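Local coordinates for putative uncharacterized protein (Thermotoga maritima, PDB 3CNO) that binds and probably hydrolyses GTP, and is probably required for a late step in assembly of the 50S ribosomal subunit, at residues D17-V22 and V42-K47; I50-K55 and I79-G84. One frame throughout, in Å; residues are numbered along the deposited sequence.

Contact 1. Residues D17-V22 and V42-K47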
loop_
_atom_site.group_PDB
_atom_site.type_symbol
_atom_site.label_atom_id
_atom_site.label_comp_id
_atom_site.label_asym_id
_atom_site.label_seq_id
_atom_site.Cartn_x
_atom_site.Cartn_y
_atom_site.Cartn_z
ATOM N N ASP A 17 -3.793 -20.961 -6.357
ATOM C CA ASP A 17 -4.189 -21.403 -7.696
ATOM C C ASP A 17 -3.479 -20.583 -8.766
ATOM O O ASP A 17 -2.951 -21.133 -9.728
ATOM C CB ASP A 17 -5.715 -21.331 -7.882
ATOM C CG ASP A 17 -6.454 -22.448 -7.140
ATOM O OD1 ASP A 17 -7.707 -22.397 -7.080
ATOM O OD2 ASP A 17 -5.787 -23.377 -6.619
ATOM N N LEU A 18 -3.459 -19.267 -8.569
ATOM C CA LEU A 18 -2.848 -18.324 -9.501
ATOM C C LEU A 18 -1.329 -18.427 -9.566
ATOM O O LEU A 18 -0.749 -18.206 -10.626
ATOM C CB LEU A 18 -3.253 -16.891 -9.146
ATOM C CG LEU A 18 -4.739 -16.522 -9.155
ATOM C CD1 LEU A 18 -4.907 -15.075 -8.728
ATOM C CD2 LEU A 18 -5.362 -16.746 -10.517
ATOM N N LEU A 19 -0.697 -18.755 -8.438
ATOM C CA LEU A 19 0.764 -18.927 -8.365
ATOM C C LEU A 19 1.244 -20.085 -9.225
ATOM O O LEU A 19 2.347 -20.044 -9.786
ATOM C CB LEU A 19 1.222 -19.156 -6.923
ATOM C CG LEU A 19 1.508 -17.975 -5.993
ATOM C CD1 LEU A 19 1.645 -18.463 -4.560
ATOM C CD2 LEU A 19 2.767 -17.227 -6.423
ATOM N N ARG A 20 0.411 -21.123 -9.302
ATOM C CA ARG A 20 0.637 -22.293 -10.156
ATOM C C ARG A 20 0.825 -21.877 -11.625
ATOM O O ARG A 20 1.583 -22.509 -12.357
ATOM C CB ARG A 20 -0.543 -23.268 -9.994
ATOM C CG ARG A 20 -0.719 -24.292 -11.095
ATOM C CD ARG A 20 -0.199 -25.661 -10.679
ATOM N NE ARG A 20 -1.251 -26.490 -10.091
ATOM C CZ ARG A 20 -1.161 -27.804 -9.878
ATOM N NH1 ARG A 20 -0.061 -28.479 -10.201
ATOM N NH2 ARG A 20 -2.181 -28.452 -9.330
ATOM N N LEU A 21 0.155 -20.799 -12.035
ATOM C CA LEU A 21 0.197 -20.336 -13.419
ATOM C C LEU A 21 1.407 -19.463 -13.789
ATOM O O LEU A 21 1.664 -19.229 -14.972
ATOM C CB LEU A 21 -1.104 -19.616 -13.785
ATOM C CG LEU A 21 -2.347 -20.493 -13.958
ATOM C CD1 LEU A 21 -3.162 -20.501 -12.688
ATOM C CD2 LEU A 21 -3.203 -20.000 -15.108
ATOM N N VAL A 22 2.154 -18.988 -12.796
ATOM C CA VAL A 22 3.208 -18.000 -13.068
ATOM C C VAL A 22 4.605 -18.446 -12.640
ATOM O O VAL A 22 4.745 -19.358 -11.824
ATOM C CB VAL A 22 2.870 -16.605 -12.449
ATOM C CG1 VAL A 22 1.511 -16.097 -12.953
ATOM C CG2 VAL A 22 2.940 -16.632 -10.913
ATOM N N VAL A 42 2.014 -16.026 2.379
ATOM C CA VAL A 42 2.054 -16.655 1.056
ATOM C C VAL A 42 3.479 -16.785 0.512
ATOM O O VAL A 42 4.323 -15.907 0.718
ATOM C CB VAL A 42 1.054 -15.991 0.042
ATOM C CG1 VAL A 42 1.390 -14.533 -0.216
ATOM C CG2 VAL A 42 0.981 -16.776 -1.259
ATOM N N ASP A 43 3.708 -17.898 -0.184
ATOM C CA ASP A 43 5.037 -18.396 -0.545
ATOM C C ASP A 43 5.425 -18.116 -2.004
ATOM O O ASP A 43 4.812 -18.642 -2.934
ATOM C CB ASP A 43 5.093 -19.908 -0.254
ATOM C CG ASP A 43 6.490 -20.494 -0.401
ATOM O OD1 ASP A 43 7.469 -19.874 0.072
ATOM O OD2 ASP A 43 6.604 -21.597 -0.980
ATOM N N PHE A 44 6.452 -17.286 -2.181
ATOM C CA PHE A 44 7.027 -16.992 -3.496
ATOM C C PHE A 44 8.478 -17.470 -3.570
ATOM O O PHE A 44 9.237 -17.013 -4.432
ATOM C CB PHE A 44 7.039 -15.480 -3.789
ATOM C CG PHE A 44 5.766 -14.756 -3.458
ATOM C CD1 PHE A 44 4.534 -15.216 -3.910
ATOM C CD2 PHE A 44 5.817 -13.568 -2.735
ATOM C CE1 PHE A 44 3.364 -14.521 -3.614
ATOM C CE2 PHE A 44 4.665 -12.867 -2.443
ATOM C CZ PHE A 44 3.434 -13.339 -2.881
ATOM N N SER A 45 8.871 -18.357 -2.653
ATOM C CA SER A 45 10.265 -18.815 -2.567
ATOM C C SER A 45 10.771 -19.440 -3.874
ATOM O O SER A 45 11.961 -19.343 -4.192
ATOM C CB SER A 45 10.458 -19.779 -1.392
ATOM O OG SER A 45 9.521 -20.840 -1.433
ATOM N N ARG A 46 9.866 -20.056 -4.633
ATOM C CA ARG A 46 10.217 -20.642 -5.932
ATOM C C ARG A 46 9.595 -19.892 -7.126
ATOM O O ARG A 46 9.118 -20.507 -8.087
ATOM C CB ARG A 46 9.882 -22.145 -5.960
ATOM C CG ARG A 46 10.780 -23.010 -5.049
ATOM C CD ARG A 46 12.252 -22.920 -5.468
ATOM N NE ARG A 46 13.150 -23.703 -4.615
ATOM C CZ ARG A 46 14.481 -23.633 -4.666
ATOM N NH1 ARG A 46 15.226 -24.376 -3.856
ATOM N NH2 ARG A 46 15.080 -22.816 -5.526
ATOM N N LYS A 47 9.601 -18.561 -7.042
ATOM C CA LYS A 47 9.197 -17.681 -8.141
ATOM C C LYS A 47 10.202 -16.550 -8.214
ATOM O O LYS A 47 10.806 -16.194 -7.201
ATOM C CB LYS A 47 7.811 -17.068 -7.908
ATOM C CG LYS A 47 6.694 -18.028 -7.546
ATOM C CD LYS A 47 6.100 -18.697 -8.758
ATOM C CE LYS A 47 5.387 -19.981 -8.362
ATOM N NZ LYS A 47 5.197 -20.876 -9.537
#

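Contact 2. Residues I50-K55 and I79-G84. With GDP (guanosine-5'-diphosphate), chain B.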
loop_
_atom_site.group_PDB
_atom_site.type_symbol
_atom_site.label_atom_id
_atom_site.label_comp_id
_atom_site.label_asym_id
_atom_site.label_seq_id
_atom_site.Cartn_x
_atom_site.Cartn_y
_atom_site.Cartn_z
ATOM N N ILE A 50 9.770 -9.607 -7.668
ATOM C CA ILE A 50 10.090 -8.191 -7.626
ATOM C C ILE A 50 9.264 -7.510 -6.535
ATOM O O ILE A 50 8.021 -7.596 -6.517
ATOM C CB ILE A 50 9.817 -7.505 -8.979
ATOM C CG1 ILE A 50 10.600 -8.205 -10.098
ATOM C CG2 ILE A 50 10.180 -6.020 -8.902
ATOM C CD1 ILE A 50 9.918 -8.195 -11.431
ATOM N N ILE A 51 9.958 -6.846 -5.618
ATOM C CA ILE A 51 9.289 -6.040 -4.627
ATOM C C ILE A 51 9.099 -4.654 -5.207
ATOM O O ILE A 51 10.071 -3.934 -5.497
ATOM C CB ILE A 51 10.067 -5.955 -3.302
ATOM C CG1 ILE A 51 10.137 -7.341 -2.636
ATOM C CG2 ILE A 51 9.440 -4.874 -2.378
ATOM C CD1 ILE A 51 11.058 -7.388 -1.411
ATOM N N LEU A 52 7.835 -4.293 -5.364
ATOM C CA LEU A 52 7.457 -3.009 -5.901
ATOM C C LEU A 52 6.964 -2.113 -4.765
ATOM O O LEU A 52 5.911 -2.361 -4.181
ATOM C CB LEU A 52 6.390 -3.213 -6.987
ATOM C CG LEU A 52 5.934 -2.080 -7.904
ATOM C CD1 LEU A 52 5.356 -2.632 -9.186
ATOM C CD2 LEU A 52 4.908 -1.198 -7.195
ATOM N N LEU A 53 7.743 -1.086 -4.439
ATOM C CA LEU A 53 7.320 -0.076 -3.470
ATOM C C LEU A 53 6.574 1.030 -4.231
ATOM O O LEU A 53 7.193 1.823 -4.933
ATOM C CB LEU A 53 8.522 0.484 -2.676
ATOM C CG LEU A 53 9.438 -0.497 -1.904
ATOM C CD1 LEU A 53 10.584 0.226 -1.170
ATOM C CD2 LEU A 53 8.662 -1.416 -0.931
ATOM N N ASN A 54 5.245 1.045 -4.100
ATOM C CA ASN A 54 4.347 1.950 -4.840
ATOM C C ASN A 54 3.958 3.184 -4.046
ATOM O O ASN A 54 4.137 3.226 -2.830
ATOM C CB ASN A 54 3.061 1.213 -5.229
ATOM C CG ASN A 54 2.392 1.813 -6.457
ATOM O OD1 ASN A 54 3.033 2.470 -7.273
ATOM N ND2 ASN A 54 1.092 1.590 -6.591
ATOM N N LYS A 55 3.407 4.177 -4.743
ATOM C CA LYS A 55 2.913 5.414 -4.142
ATOM C C LYS A 55 4.037 6.239 -3.530
ATOM O O LYS A 55 3.863 6.878 -2.489
ATOM C CB LYS A 55 1.794 5.146 -3.114
ATOM C CG LYS A 55 0.687 4.253 -3.626
ATOM C CD LYS A 55 -0.518 4.237 -2.704
ATOM C CE LYS A 55 -1.648 3.416 -3.318
ATOM N NZ LYS A 55 -2.804 3.387 -2.406
ATOM N N ILE A 79 12.006 -2.360 -6.634
ATOM C CA ILE A 79 11.802 -1.164 -7.450
ATOM C C ILE A 79 10.860 -0.210 -6.713
ATOM O O ILE A 79 10.223 -0.597 -5.731
ATOM C CB ILE A 79 11.280 -1.480 -8.893
ATOM C CG1 ILE A 79 9.811 -1.932 -8.884
ATOM C CG2 ILE A 79 12.195 -2.507 -9.607
ATOM C CD1 ILE A 79 9.086 -1.655 -10.192
ATOM N N THR A 80 10.819 1.040 -7.170
ATOM C CA THR A 80 9.899 2.043 -6.654
ATOM C C THR A 80 9.203 2.698 -7.834
ATOM O O THR A 80 9.780 2.830 -8.913
ATOM C CB THR A 80 10.594 3.160 -5.794
ATOM O OG1 THR A 80 11.437 3.977 -6.618
ATOM C CG2 THR A 80 11.410 2.576 -4.664
ATOM N N THR A 81 7.956 3.104 -7.625
ATOM C CA THR A 81 7.174 3.693 -8.689
ATOM C C THR A 81 5.934 4.379 -8.132
ATOM O O THR A 81 5.687 4.344 -6.936
ATOM C CB THR A 81 6.806 2.634 -9.773
ATOM O OG1 THR A 81 6.278 3.303 -10.920
ATOM C CG2 THR A 81 5.805 1.617 -9.248
ATOM N N HIS A 82 5.170 5.015 -9.008
ATOM C CA HIS A 82 3.911 5.638 -8.618
ATOM C C HIS A 82 3.022 5.797 -9.843
ATOM O O HIS A 82 3.464 5.578 -10.967
ATOM C CB HIS A 82 4.129 6.983 -7.905
ATOM C CG HIS A 82 4.791 8.023 -8.758
ATOM N ND1 HIS A 82 4.085 9.024 -9.394
ATOM C CD2 HIS A 82 6.094 8.219 -9.073
ATOM C CE1 HIS A 82 4.924 9.779 -10.079
ATOM N NE2 HIS A 82 6.148 9.315 -9.898
ATOM N N LYS A 83 1.768 6.163 -9.595
ATOM C CA LYS A 83 0.734 6.305 -10.610
ATOM C C LYS A 83 1.247 7.038 -11.837
ATOM O O LYS A 83 1.101 6.557 -12.954
ATOM C CB LYS A 83 -0.440 7.089 -10.015
ATOM C CG LYS A 83 -1.821 6.535 -10.339
ATOM C CD LYS A 83 -2.935 7.491 -9.877
ATOM C CE LYS A 83 -2.552 8.232 -8.596
ATOM N NZ LYS A 83 -3.494 9.326 -8.213
ATOM N N GLY A 84 1.875 8.189 -11.597
ATOM C CA GLY A 84 2.256 9.140 -12.635
ATOM C C GLY A 84 3.534 8.845 -13.383
ATOM O O GLY A 84 3.900 9.592 -14.288
HETATM P PB GDP B . -5.904 -2.053 -5.749
HETATM O O1B GDP B . -6.148 -2.582 -7.137
HETATM O O2B GDP B . -4.600 -2.660 -5.266
HETATM O O3B GDP B . -6.952 -2.487 -4.749
HETATM O O3A GDP B . -5.775 -0.455 -5.745
HETATM P PA GDP B . -6.147 0.614 -6.878
HETATM O O1A GDP B . -5.313 0.519 -8.133
HETATM O O2A GDP B . -7.628 0.609 -7.161
HETATM O "O5'" GDP B . -5.740 1.963 -6.127
HETATM C "C5'" GDP B . -6.279 2.235 -4.837
HETATM C "C4'" GDP B . -6.230 3.733 -4.588
HETATM O "O4'" GDP B . -4.881 4.191 -4.598
HETATM C "C3'" GDP B . -6.958 4.513 -5.662
HETATM O "O3'" GDP B . -7.620 5.611 -5.019
HETATM C "C2'" GDP B . -5.861 5.035 -6.558
HETATM O "O2'" GDP B . -6.306 6.225 -7.213
HETATM C "C1'" GDP B . -4.707 5.217 -5.574
HETATM N N9 GDP B . -3.343 4.993 -6.108
HETATM C C8 GDP B . -2.886 3.929 -6.793
HETATM N N7 GDP B . -1.568 4.066 -7.086
HETATM C C5 GDP B . -1.159 5.240 -6.571
HETATM C C6 GDP B . 0.105 6.012 -6.516
HETATM O O6 GDP B . 1.149 5.577 -7.045
HETATM N N1 GDP B . 0.095 7.192 -5.873
HETATM C C2 GDP B . -1.018 7.697 -5.301
HETATM N N2 GDP B . -0.941 8.891 -4.675
HETATM N N3 GDP B . -2.206 7.050 -5.321
HETATM C C4 GDP B . -2.331 5.847 -5.926
#

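Contact 1. Residues D17-V22 and V42-K47
Leu19 and Lys47 carry most of this contact, in which helix 15-20 and the residues after it pack against the loop that leads from strand 24-30 into strand 48-54. Both segments belong to the circularly permuted (CP-type) G domain, a P-loop fold, and the centre of the contact lies about 21 Å from the centre of the chain.

The apolar part is built round the forked end of Leu19. The side chain is directed toward the loop, and the two methyls of its fork meet different residues. Leu19 CD1 lies 3.8 Å from Val42 CG2 and also rests against the backbone carbonyl Asp43 O. The other methyl, Leu19 CD2, meets the Phe44 ring at its edge: it sits near the ring plane, 3.7 Å from CD1 of Phe44. Within the loop itself, Val42 O stands over the centre of one face of this ring, 4.3 Å above the plane. Beyond the two segments, Phe44 also touches Val25 and Glu27 of strand 24-30 and Val105 of strand 101-106, so the ring links the loop to the central sheet.

The polar part is one amino group that bonds two backbone carbonyls, Leu19 O and Val22 O, where helix 15-20 passes into the following loop. A type I beta turn from Phe44 to Lys47 brings the lysine round, and its chain, bent at chi2 (-82°), runs past Leu19 CD2 toward them. Lys47 NZ donates to Leu19 O at 3.0 Å, from above the carbonyl plane. That oxygen also accepts from Val22 N, which arrives from the opposite face. The second bond is straighter at the acceptor: Lys47 NZ to Val22 O measures 2.8 Å, with a C=O...donor angle of 165°.

Contact 2. Residues I50-K55 and I79-G84
The outermost parallel strand pair of the G-domain sheet runs here into the guanine pocket. Strand 48-54 pairs with strand 78-80, Leu52 opposite Ile79 and Leu53 opposite Thr80. Three backbone bonds fix the register: Ile79 N to Ile51 O, Leu53 N to Ile79 O at 2.8 Å with 172° at the hydrogen, and Thr81 N to Leu53 O, longer and more bent at 150°.

On the face that carries Leu52 and Ile79, the isoleucine places CG1 between its backbone N and carbonyl carbon (chi1 72°), and CD1 comes to 3.9 Å from Leu52 CG. Farther along, Leu52 CD2 touches Thr81 CG2 at 3.6 Å; Leu90 of helix 87-94 packs on both Ile79 and Thr81. Leu53 and Thr80 face the other way, toward helix 61-72, which makes the connection of this beta-alpha-beta unit.

Past the strand ends the two segments flank the guanine, one lysine on each face. Asn54 and Lys55 begin the Asn-Lys-Val-Asp stretch that binds GTP, the NKxD guanine-recognition motif. The extended chain of Lys55 lies along one face of the base, with its CG 3.4 Å from GDP C6, and its NZ donates both to GDP O4' at 3.1 Å and to Asn109 O. Lys83 passes the opposite face of the base, its CE 3.5 Å from GDP N3. Asn54 ND2 is bonded to Thr110 O of the neighbouring nucleotide-binding loop, so this side chain ties the base-binding motif to the phosphate-binding one. The guanine oxygen, GDP O6, accepts from the backbone Lys83 N at 2.7 Å.

Overall arrangement
Contact 1 closes before contact 2 opens: 42-47 is followed almost directly by 50-55, and the contact centres lie about 21 Å apart. Both fall within the CP-type G range. Contact 2 is part of the mixed sheet, whereas contact 1 packs beside it through Phe44. The loop of contact 1 leads into strand 48-54, whose far end carries the guanine-binding motif. Contact 1 is centred about 21 Å from the chain centre and contact 2 about 10 Å; the Phe44 side chain is about 14 Å from GDP, which contact 2 touches. That the NKxD motif precedes GTP-binding residues 109-114, which include most of the Walker A P-loop, marks a circularly permuted GTPase.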